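Local structure of protein, related to general stress protein 26(GS26) of B.subtilis (Clostridium acetobutylicum, 2HQ7) at residues Leu50-Ser55 and Asp116-Cys121; Ile20-Thr25 and Ile34-Arg39; Gly80-Gly85 and Ala124-Tyr129. The protein has no established specific function but, as a member of the pyridoxamine 5'-phosphate oxidase family, probably binds FMN and acts as an oxidoreductase. One frame throughout, in Å; residues are numbered along the deposited sequence.

Contact 1. Residues Leu50-Ser55 and Asp116-Cys121; sequences LSTNTS and DYTALC
The carbonyl oxygen of D116 accepts a hydrogen bond from T54 N at 3.0 Å, the donor standing 49° out of the carbonyl plane, and a weaker CA-H...O contact from N53 CA, 3.2 Å away. The bond lies next to the antiparallel pairing of strands 47-53 and 117-131 in the FMN-binding split barrel expected of this family. Farther in, L50 and L120 exchange both backbone bonds, L120 N reaching L50 O at 2.8 Å, and the next hydrogen-bonded pair, T52 with T118, is slacker, T52 N to T118 O measuring 3.3 Å. On the face bearing L50, T52, T118 and L120, the methyl CG2 of T52 meets L120 CD1 at 3.9 Å, and M37 of strand 32-43 packs on L50, T52 and L120. On the reverse face S51 OG, turned anti to its backbone N (chi1 -166°), lies in the plane of the Y117 ring at its edge, 3.6 Å from CD1. That hydroxyl is hydrogen-bonded to Y108 OH, and Y117 OH to K96 O; Y108 OH and K96 O thus satisfy the two hydroxyls, and W100 meets the Y117 ring edge-to-face. Beyond T54 the chain goes on to helix 56-64, N-capped by S55. The T54 and T118 side chains cross at about a right angle, their OG1 atoms 2.9 Å apart, and T54 OG1 also hydrogen-bonds P115 O. One water donates to T54 O at 2.7 Å and more weakly to D116 OD1.

Contact 2. Residues Ile20-Thr25 and Ile34-Arg39; sequences IVMVGT and IKAMMR
V23 CG2 rests against the selenium of selenomethionine M37, 3.7 Å from SE, and lies almost as close to M37 CB and CG, so one methyl is met by CB, CG and SE of the longer side chain, the two crossing obliquely. V21 adds its CG1 to the same face, touching the M37 carbonyl oxygen. On the reverse face A36 CB is met by two side chains of the facing strand: CE of selenomethionine M22 at 3.7 Å and I20 CG2 at 3.8 Å. The M22 chain is bent at both chi2 and chi3 (-98° and 90°), and its end comes back over A36; its CB meanwhile touches I34 CG2. Behind these contacts stands the ladder of a beta hairpin. V21 with M37 and V23 with K35 are hydrogen-bonded pairs, each exchanging two bonds; M37 N reaches V21 O at 2.7 Å, and V23 N reaches K35 O at the same 2.7 Å. Between and beyond them, I20, M22 and G24 face M38, A36 and I34 as non-hydrogen-bonded pairs. The CA atoms come nearest at G24, whose CA lies 4.4 Å from I34 CA. The K35 chain is extended throughout and leads away from V23 to a weak hydrogen bond with N53 OD1. On the I20, M22, A36 side lies the second subunit, its Y71 against M22 and A36, its F78 against I20 and its C69 against I34. Within the chain, strand 20-26 is also bonded to strand 67-74, M22 to Y71 and G24 to C69, and strand 32-43 to strand 47-53.

Contact 3. Residues Gly80-Gly85 and Ala124-Tyr129; sequences GLMLVG and AEWGNY
V84 O takes two backbone donors from the facing strand, E125 N at 2.6 Å and W126 N at a longer 3.3 Å. E125 and W126 thus both face V84, a classic beta bulge that shifts the register by one residue, so that G85 pairs with A124. Beyond it the antiparallel ladder is regular: V84 N bonds W126 O at 2.8 Å, and M82 N meets N128 O at 2.9 Å in a nearly straight bond (173° at the hydrogen). With CG between backbone N and carbonyl carbon (chi1 59°), the indole of W126 lies beside V84, whose CB sits over one face in a CH-pi contact, 3.9 Å from the centroid of the five-membered ring. The other end of the indole is met by selenomethionine M82, whose CE comes within 3.6 Å of CH2. On the reverse face L83 CB touches A124 CB at 4.1 Å, and L83 CD2 approaches the CA of G127, which carries no side chain; the CA atoms of this pair are only 4.2 Å apart. The second subunit brings its I34 to M82 and its Y31 to V84, with a weak hydrogen bond between E125 OE2 and Y31 OH of that subunit. Strand 79-90 continues the sheet into strand 67-74 through backbone hydrogen bonds of L81 with F72 and L83 with L70, T137 of strand 134-139 touches W126, and helix 5-16 packs on L81 and Y129.

All three contacts are antiparallel pairings within one curled sheet. Contacts 1 and 2 have centres about 11 Å apart and touch directly, through neighbouring strands 32-43 and 47-53: S51 N lies 2.7 Å from M38 O, a probable hydrogen bond, and L50 CD2 packs on V21 CG1 at 3.4 Å. Contacts 1 and 3 share strand 117-131, yet their centres are about 21 Å apart, on opposite sides of the chain's centre. Contacts 2 and 3 stay about 7 Å apart at their nearest atoms, but both reach the second subunit. Relatives bind FMN at the subunit interface; these two contacts lie at that interface, but their relation to a flavin site is not established here.

Contact 1. Residues Leu50-Ser55 and Asp116-Cys121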
loop_
_atom_site.group_PDB
_atom_site.type_symbol
_atom_site.label_atom_id
_atom_site.label_comp_id
_atom_site.label_asym_id
_atom_site.label_seq_id
_atom_site.Cartn_x
_atom_site.Cartn_y
_atom_site.Cartn_z
ATOM N N LEU B 50 5.388 -11.668 -9.458
ATOM C CA LEU B 50 5.760 -11.345 -8.091
ATOM C C LEU B 50 5.919 -12.594 -7.286
ATOM O O LEU B 50 5.313 -13.632 -7.597
ATOM C CB LEU B 50 4.678 -10.486 -7.444
ATOM C CG LEU B 50 4.228 -9.204 -8.122
ATOM C CD1 LEU B 50 2.958 -8.735 -7.479
ATOM C CD2 LEU B 50 5.360 -8.101 -8.046
ATOM N N SER B 51 6.723 -12.485 -6.243
ATOM C CA SER B 51 6.904 -13.552 -5.271
ATOM C C SER B 51 6.411 -13.188 -3.881
ATOM O O SER B 51 6.596 -12.083 -3.433
ATOM C CB SER B 51 8.378 -13.897 -5.122
ATOM O OG SER B 51 8.498 -15.113 -4.436
ATOM N N THR B 52 5.811 -14.161 -3.212
ATOM C CA THR B 52 5.461 -14.038 -1.813
ATOM C C THR B 52 5.459 -15.415 -1.168
ATOM O O THR B 52 5.518 -16.458 -1.855
ATOM C CB THR B 52 4.103 -13.322 -1.637
ATOM O OG1 THR B 52 3.980 -12.828 -0.295
ATOM C CG2 THR B 52 2.920 -14.250 -2.006
ATOM N N ASN B 53 5.410 -15.418 0.158
ATOM C CA ASN B 53 5.341 -16.665 0.910
ATOM C C ASN B 53 3.963 -17.320 0.800
ATOM O O ASN B 53 2.934 -16.655 0.912
ATOM C CB ASN B 53 5.719 -16.432 2.368
ATOM C CG ASN B 53 4.843 -15.371 3.035
ATOM O OD1 ASN B 53 5.179 -14.167 3.046
ATOM N ND2 ASN B 53 3.696 -15.805 3.554
ATOM N N THR B 54 3.956 -18.630 0.555
ATOM C CA THR B 54 2.722 -19.403 0.578
ATOM C C THR B 54 2.081 -19.219 1.941
ATOM O O THR B 54 2.680 -19.547 2.957
ATOM C CB THR B 54 2.972 -20.887 0.370
ATOM O OG1 THR B 54 3.902 -21.062 -0.701
ATOM C CG2 THR B 54 1.654 -21.624 0.062
ATOM N N SER B 55 0.905 -18.612 1.945
ATOM C CA SER B 55 -0.006 -18.639 3.088
ATOM C C SER B 55 -1.333 -19.139 2.534
ATOM O O SER B 55 -1.804 -18.662 1.496
ATOM C CB SER B 55 -0.141 -17.247 3.743
ATOM O OG SER B 55 -1.346 -16.579 3.401
ATOM N N ASP B 116 7.315 -22.642 0.392
ATOM C CA ASP B 116 6.907 -21.287 0.632
ATOM C C ASP B 116 7.081 -20.322 -0.547
ATOM O O ASP B 116 6.799 -19.133 -0.397
ATOM C CB ASP B 116 7.676 -20.726 1.828
ATOM C CG ASP B 116 7.481 -21.557 3.078
ATOM O OD1 ASP B 116 6.317 -21.861 3.419
ATOM O OD2 ASP B 116 8.500 -21.926 3.700
ATOM N N TYR B 117 7.580 -20.805 -1.680
ATOM C CA TYR B 117 7.756 -19.975 -2.857
ATOM C C TYR B 117 6.460 -20.027 -3.645
ATOM O O TYR B 117 6.114 -21.053 -4.204
ATOM C CB TYR B 117 8.942 -20.486 -3.667
ATOM C CG TYR B 117 9.160 -19.889 -5.061
ATOM C CD1 TYR B 117 8.998 -18.547 -5.300
ATOM C CD2 TYR B 117 9.566 -20.689 -6.120
ATOM C CE1 TYR B 117 9.207 -18.009 -6.577
ATOM C CE2 TYR B 117 9.777 -20.159 -7.420
ATOM C CZ TYR B 117 9.584 -18.823 -7.633
ATOM O OH TYR B 117 9.799 -18.285 -8.886
ATOM N N THR B 118 5.730 -18.922 -3.655
ATOM C CA THR B 118 4.553 -18.753 -4.516
ATOM C C THR B 118 4.866 -17.687 -5.563
ATOM O O THR B 118 5.460 -16.666 -5.254
ATOM C CB THR B 118 3.315 -18.354 -3.689
ATOM O OG1 THR B 118 2.861 -19.495 -2.958
ATOM C CG2 THR B 118 2.141 -17.824 -4.569
ATOM N N ALA B 119 4.515 -17.951 -6.819
ATOM C CA ALA B 119 4.715 -16.979 -7.869
ATOM C C ALA B 119 3.363 -16.528 -8.371
ATOM O O ALA B 119 2.446 -17.345 -8.544
ATOM C CB ALA B 119 5.520 -17.560 -8.988
ATOM N N LEU B 120 3.245 -15.235 -8.615
ATOM C CA LEU B 120 1.984 -14.636 -9.091
ATOM C C LEU B 120 2.204 -13.833 -10.352
ATOM O O LEU B 120 3.278 -13.314 -10.586
ATOM C CB LEU B 120 1.384 -13.726 -8.009
ATOM C CG LEU B 120 1.174 -14.499 -6.720
ATOM C CD1 LEU B 120 2.409 -14.284 -5.865
ATOM C CD2 LEU B 120 -0.031 -14.078 -5.977
ATOM N N CYS B 121 1.190 -13.758 -11.194
ATOM C CA CYS B 121 1.269 -12.876 -12.363
ATOM C C CYS B 121 0.153 -11.821 -12.280
ATOM O O CYS B 121 -1.029 -12.166 -12.254
ATOM C CB CYS B 121 1.167 -13.710 -13.622
ATOM S SG CYS B 121 1.310 -12.734 -15.085
HETATM O O HOH W 1 5.218 -19.582 3.948
#

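Contact 2. Residues Ile20-Thr25 and Ile34-Arg39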
loop_
_atom_site.group_PDB
_atom_site.type_symbol
_atom_site.label_atom_id
_atom_site.label_comp_id
_atom_site.label_asym_id
_atom_site.label_seq_id
_atom_site.Cartn_x
_atom_site.Cartn_y
_atom_site.Cartn_z
ATOM N N ILE B 20 10.820 -4.357 -4.353
ATOM C CA ILE B 20 9.674 -4.525 -3.443
ATOM C C ILE B 20 8.470 -3.781 -3.962
ATOM O O ILE B 20 8.571 -2.635 -4.349
ATOM C CB ILE B 20 9.973 -3.981 -2.018
ATOM C CG1 ILE B 20 11.317 -4.499 -1.503
ATOM C CG2 ILE B 20 8.880 -4.395 -1.036
ATOM C CD1 ILE B 20 11.422 -6.024 -1.522
ATOM N N VAL B 21 7.323 -4.434 -3.975
ATOM C CA VAL B 21 6.113 -3.775 -4.401
ATOM C C VAL B 21 5.065 -3.987 -3.334
ATOM O O VAL B 21 4.959 -5.078 -2.755
ATOM C CB VAL B 21 5.595 -4.301 -5.781
ATOM C CG1 VAL B 21 5.201 -5.683 -5.694
ATOM C CG2 VAL B 21 4.411 -3.507 -6.235
HETATM N N MSE B 22 4.257 -2.959 -3.124
HETATM C CA MSE B 22 3.177 -3.006 -2.147
HETATM C C MSE B 22 1.959 -3.533 -2.867
HETATM O O MSE B 22 1.582 -2.992 -3.919
HETATM C CB MSE B 22 2.818 -1.629 -1.691
HETATM C CG MSE B 22 3.924 -0.680 -1.378
HETATM SE SE MSE B 22 4.078 -0.807 0.462
HETATM C CE MSE B 22 5.393 -2.248 0.379
ATOM N N VAL B 23 1.312 -4.541 -2.323
ATOM C CA VAL B 23 0.214 -5.175 -3.036
ATOM C C VAL B 23 -1.049 -5.052 -2.206
ATOM O O VAL B 23 -1.119 -5.588 -1.085
ATOM C CB VAL B 23 0.475 -6.651 -3.257
ATOM C CG1 VAL B 23 -0.725 -7.284 -3.928
ATOM C CG2 VAL B 23 1.735 -6.855 -4.031
ATOM N N GLY B 24 -2.052 -4.383 -2.763
ATOM C CA GLY B 24 -3.333 -4.257 -2.115
ATOM C C GLY B 24 -4.310 -5.347 -2.543
ATOM O O GLY B 24 -4.459 -5.607 -3.712
ATOM N N THR B 25 -4.962 -5.972 -1.574
ATOM C CA THR B 25 -5.913 -7.019 -1.814
ATOM C C THR B 25 -7.175 -6.767 -0.989
ATOM O O THR B 25 -7.184 -5.956 -0.080
ATOM C CB THR B 25 -5.354 -8.410 -1.418
ATOM O OG1 THR B 25 -4.881 -8.370 -0.067
ATOM C CG2 THR B 25 -4.267 -8.854 -2.323
ATOM N N ILE B 34 -2.823 -4.583 2.753
ATOM C CA ILE B 34 -1.632 -4.311 1.985
ATOM C C ILE B 34 -0.522 -5.190 2.519
ATOM O O ILE B 34 -0.323 -5.258 3.742
ATOM C CB ILE B 34 -1.178 -2.834 2.116
ATOM C CG1 ILE B 34 -2.252 -1.887 1.580
ATOM C CG2 ILE B 34 0.134 -2.612 1.375
ATOM C CD1 ILE B 34 -1.974 -0.352 1.844
ATOM N N LYS B 35 0.194 -5.837 1.596
ATOM C CA LYS B 35 1.414 -6.593 1.881
ATOM C C LYS B 35 2.527 -6.237 0.914
ATOM O O LYS B 35 2.258 -5.968 -0.257
ATOM C CB LYS B 35 1.131 -8.085 1.729
ATOM C CG LYS B 35 2.149 -8.954 2.381
ATOM C CD LYS B 35 1.672 -10.388 2.364
ATOM C CE LYS B 35 2.676 -11.335 2.982
ATOM N NZ LYS B 35 2.059 -12.693 3.130
ATOM N N ALA B 36 3.769 -6.248 1.405
ATOM C CA ALA B 36 4.962 -6.150 0.553
ATOM C C ALA B 36 5.236 -7.488 -0.162
ATOM O O ALA B 36 5.080 -8.565 0.411
ATOM C CB ALA B 36 6.185 -5.700 1.360
HETATM N N MSE B 37 5.532 -7.409 -1.453
HETATM C CA MSE B 37 5.894 -8.584 -2.234
HETATM C C MSE B 37 7.110 -8.280 -3.052
HETATM O O MSE B 37 7.519 -7.134 -3.151
HETATM C CB MSE B 37 4.746 -9.006 -3.135
HETATM C CG MSE B 37 3.640 -9.662 -2.377
HETATM SE SE MSE B 37 2.317 -10.472 -3.545
HETATM C CE MSE B 37 3.424 -11.561 -4.718
HETATM N N MSE B 38 7.726 -9.315 -3.598
HETATM C CA MSE B 38 8.953 -9.131 -4.364
HETATM C C MSE B 38 8.618 -9.216 -5.849
HETATM O O MSE B 38 7.835 -10.075 -6.279
HETATM C CB MSE B 38 10.018 -10.159 -3.942
HETATM C CG MSE B 38 11.004 -10.569 -5.036
HETATM SE SE MSE B 38 12.580 -11.511 -4.308
HETATM C CE MSE B 38 13.425 -9.896 -3.528
ATOM N N ARG B 39 9.158 -8.270 -6.596
ATOM C CA ARG B 39 9.041 -8.227 -8.022
ATOM C C ARG B 39 10.098 -9.148 -8.600
ATOM O O ARG B 39 11.287 -8.871 -8.493
ATOM C CB ARG B 39 9.280 -6.818 -8.562
ATOM C CG ARG B 39 9.168 -6.767 -10.094
ATOM C CD ARG B 39 9.427 -5.401 -10.666
ATOM N NE ARG B 39 10.730 -4.852 -10.316
ATOM C CZ ARG B 39 11.888 -5.246 -10.824
ATOM N NH1 ARG B 39 11.968 -6.247 -11.689
ATOM N NH2 ARG B 39 12.984 -4.653 -10.423
#

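Contact 3. Residues Gly80-Gly85 and Ala124-Tyr129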
loop_
_atom_site.group_PDB
_atom_site.type_symbol
_atom_site.label_atom_id
_atom_site.label_comp_id
_atom_site.label_asym_id
_atom_site.label_seq_id
_atom_site.Cartn_x
_atom_site.Cartn_y
_atom_site.Cartn_z
ATOM N N GLY B 80 4.375 8.529 -6.425
ATOM C CA GLY B 80 4.002 7.150 -6.383
ATOM C C GLY B 80 3.308 6.765 -7.656
ATOM O O GLY B 80 2.833 7.607 -8.410
ATOM N N LEU B 81 3.228 5.470 -7.884
ATOM C CA LEU B 81 2.537 4.944 -9.020
ATOM C C LEU B 81 1.634 3.838 -8.531
ATOM O O LEU B 81 2.103 2.949 -7.839
ATOM C CB LEU B 81 3.574 4.386 -9.986
ATOM C CG LEU B 81 3.010 3.434 -11.054
ATOM C CD1 LEU B 81 2.154 4.215 -12.003
ATOM C CD2 LEU B 81 4.160 2.780 -11.816
HETATM N N MSE B 82 0.354 3.856 -8.904
HETATM C CA MSE B 82 -0.538 2.759 -8.570
HETATM C C MSE B 82 -1.057 2.124 -9.832
HETATM O O MSE B 82 -1.514 2.822 -10.734
HETATM C CB MSE B 82 -1.742 3.239 -7.766
HETATM C CG MSE B 82 -2.831 2.180 -7.662
HETATM SE SE MSE B 82 -4.481 2.755 -6.907
HETATM C CE MSE B 82 -5.368 3.786 -8.329
ATOM N N LEU B 83 -1.055 0.790 -9.860
ATOM C CA LEU B 83 -1.608 0.047 -10.977
ATOM C C LEU B 83 -2.690 -0.831 -10.439
ATOM O O LEU B 83 -2.510 -1.449 -9.377
ATOM C CB LEU B 83 -0.557 -0.827 -11.649
ATOM C CG LEU B 83 0.673 -0.083 -12.183
ATOM C CD1 LEU B 83 1.767 -1.113 -12.563
ATOM C CD2 LEU B 83 0.362 0.845 -13.381
ATOM N N VAL B 84 -3.783 -0.924 -11.195
ATOM C CA VAL B 84 -4.972 -1.670 -10.821
ATOM C C VAL B 84 -5.242 -2.776 -11.849
ATOM O O VAL B 84 -5.099 -2.576 -13.061
ATOM C CB VAL B 84 -6.189 -0.731 -10.715
ATOM C CG1 VAL B 84 -7.517 -1.572 -10.519
ATOM C CG2 VAL B 84 -5.983 0.238 -9.623
ATOM N N GLY B 85 -5.632 -3.942 -11.363
ATOM C CA GLY B 85 -5.679 -5.139 -12.197
ATOM C C GLY B 85 -6.013 -6.378 -11.416
ATOM O O GLY B 85 -6.551 -6.283 -10.340
ATOM N N ALA B 124 -2.012 -5.431 -15.359
ATOM C CA ALA B 124 -2.564 -4.100 -15.081
ATOM C C ALA B 124 -3.612 -3.664 -16.093
ATOM O O ALA B 124 -3.426 -3.825 -17.285
ATOM C CB ALA B 124 -1.414 -3.025 -15.012
ATOM N N GLU B 125 -4.718 -3.107 -15.608
ATOM C CA GLU B 125 -5.761 -2.534 -16.470
ATOM C C GLU B 125 -5.581 -1.015 -16.585
ATOM O O GLU B 125 -5.704 -0.450 -17.671
ATOM C CB GLU B 125 -7.142 -2.832 -15.911
ATOM C CG GLU B 125 -7.550 -4.340 -15.941
ATOM C CD GLU B 125 -8.627 -4.679 -14.903
ATOM O OE1 GLU B 125 -9.429 -3.772 -14.552
ATOM O OE2 GLU B 125 -8.651 -5.840 -14.422
ATOM N N TRP B 126 -5.308 -0.354 -15.460
ATOM C CA TRP B 126 -5.036 1.088 -15.490
ATOM C C TRP B 126 -4.144 1.531 -14.352
ATOM O O TRP B 126 -3.787 0.747 -13.481
ATOM C CB TRP B 126 -6.348 1.897 -15.490
ATOM C CG TRP B 126 -7.236 1.664 -14.329
ATOM C CD1 TRP B 126 -8.138 0.660 -14.191
ATOM C CD2 TRP B 126 -7.342 2.472 -13.144
ATOM N NE1 TRP B 126 -8.788 0.777 -12.978
ATOM C CE2 TRP B 126 -8.325 1.885 -12.324
ATOM C CE3 TRP B 126 -6.698 3.628 -12.698
ATOM C CZ2 TRP B 126 -8.678 2.415 -11.075
ATOM C CZ3 TRP B 126 -7.050 4.149 -11.470
ATOM C CH2 TRP B 126 -8.030 3.542 -10.669
ATOM N N GLY B 127 -3.791 2.796 -14.365
ATOM C CA GLY B 127 -3.019 3.326 -13.280
ATOM C C GLY B 127 -3.204 4.785 -13.045
ATOM O O GLY B 127 -3.959 5.478 -13.734
ATOM N N ASN B 128 -2.454 5.225 -12.044
ATOM C CA ASN B 128 -2.484 6.536 -11.557
ATOM C C ASN B 128 -1.080 6.911 -11.162
ATOM O O ASN B 128 -0.458 6.218 -10.376
ATOM C CB ASN B 128 -3.382 6.557 -10.347
ATOM C CG ASN B 128 -4.026 7.826 -10.205
ATOM O OD1 ASN B 128 -3.719 8.583 -9.302
ATOM N ND2 ASN B 128 -4.851 8.165 -11.182
ATOM N N TYR B 129 -0.546 7.964 -11.748
ATOM C CA TYR B 129 0.752 8.475 -11.354
ATOM C C TYR B 129 0.514 9.665 -10.461
ATOM O O TYR B 129 -0.148 10.618 -10.886
ATOM C CB TYR B 129 1.527 8.902 -12.596
ATOM C CG TYR B 129 2.863 9.513 -12.334
ATOM C CD1 TYR B 129 3.951 8.718 -11.981
ATOM C CD2 TYR B 129 3.060 10.886 -12.460
ATOM C CE1 TYR B 129 5.203 9.273 -11.747
ATOM C CE2 TYR B 129 4.311 11.456 -12.232
ATOM C CZ TYR B 129 5.385 10.639 -11.879
ATOM O OH TYR B 129 6.644 11.187 -11.648
#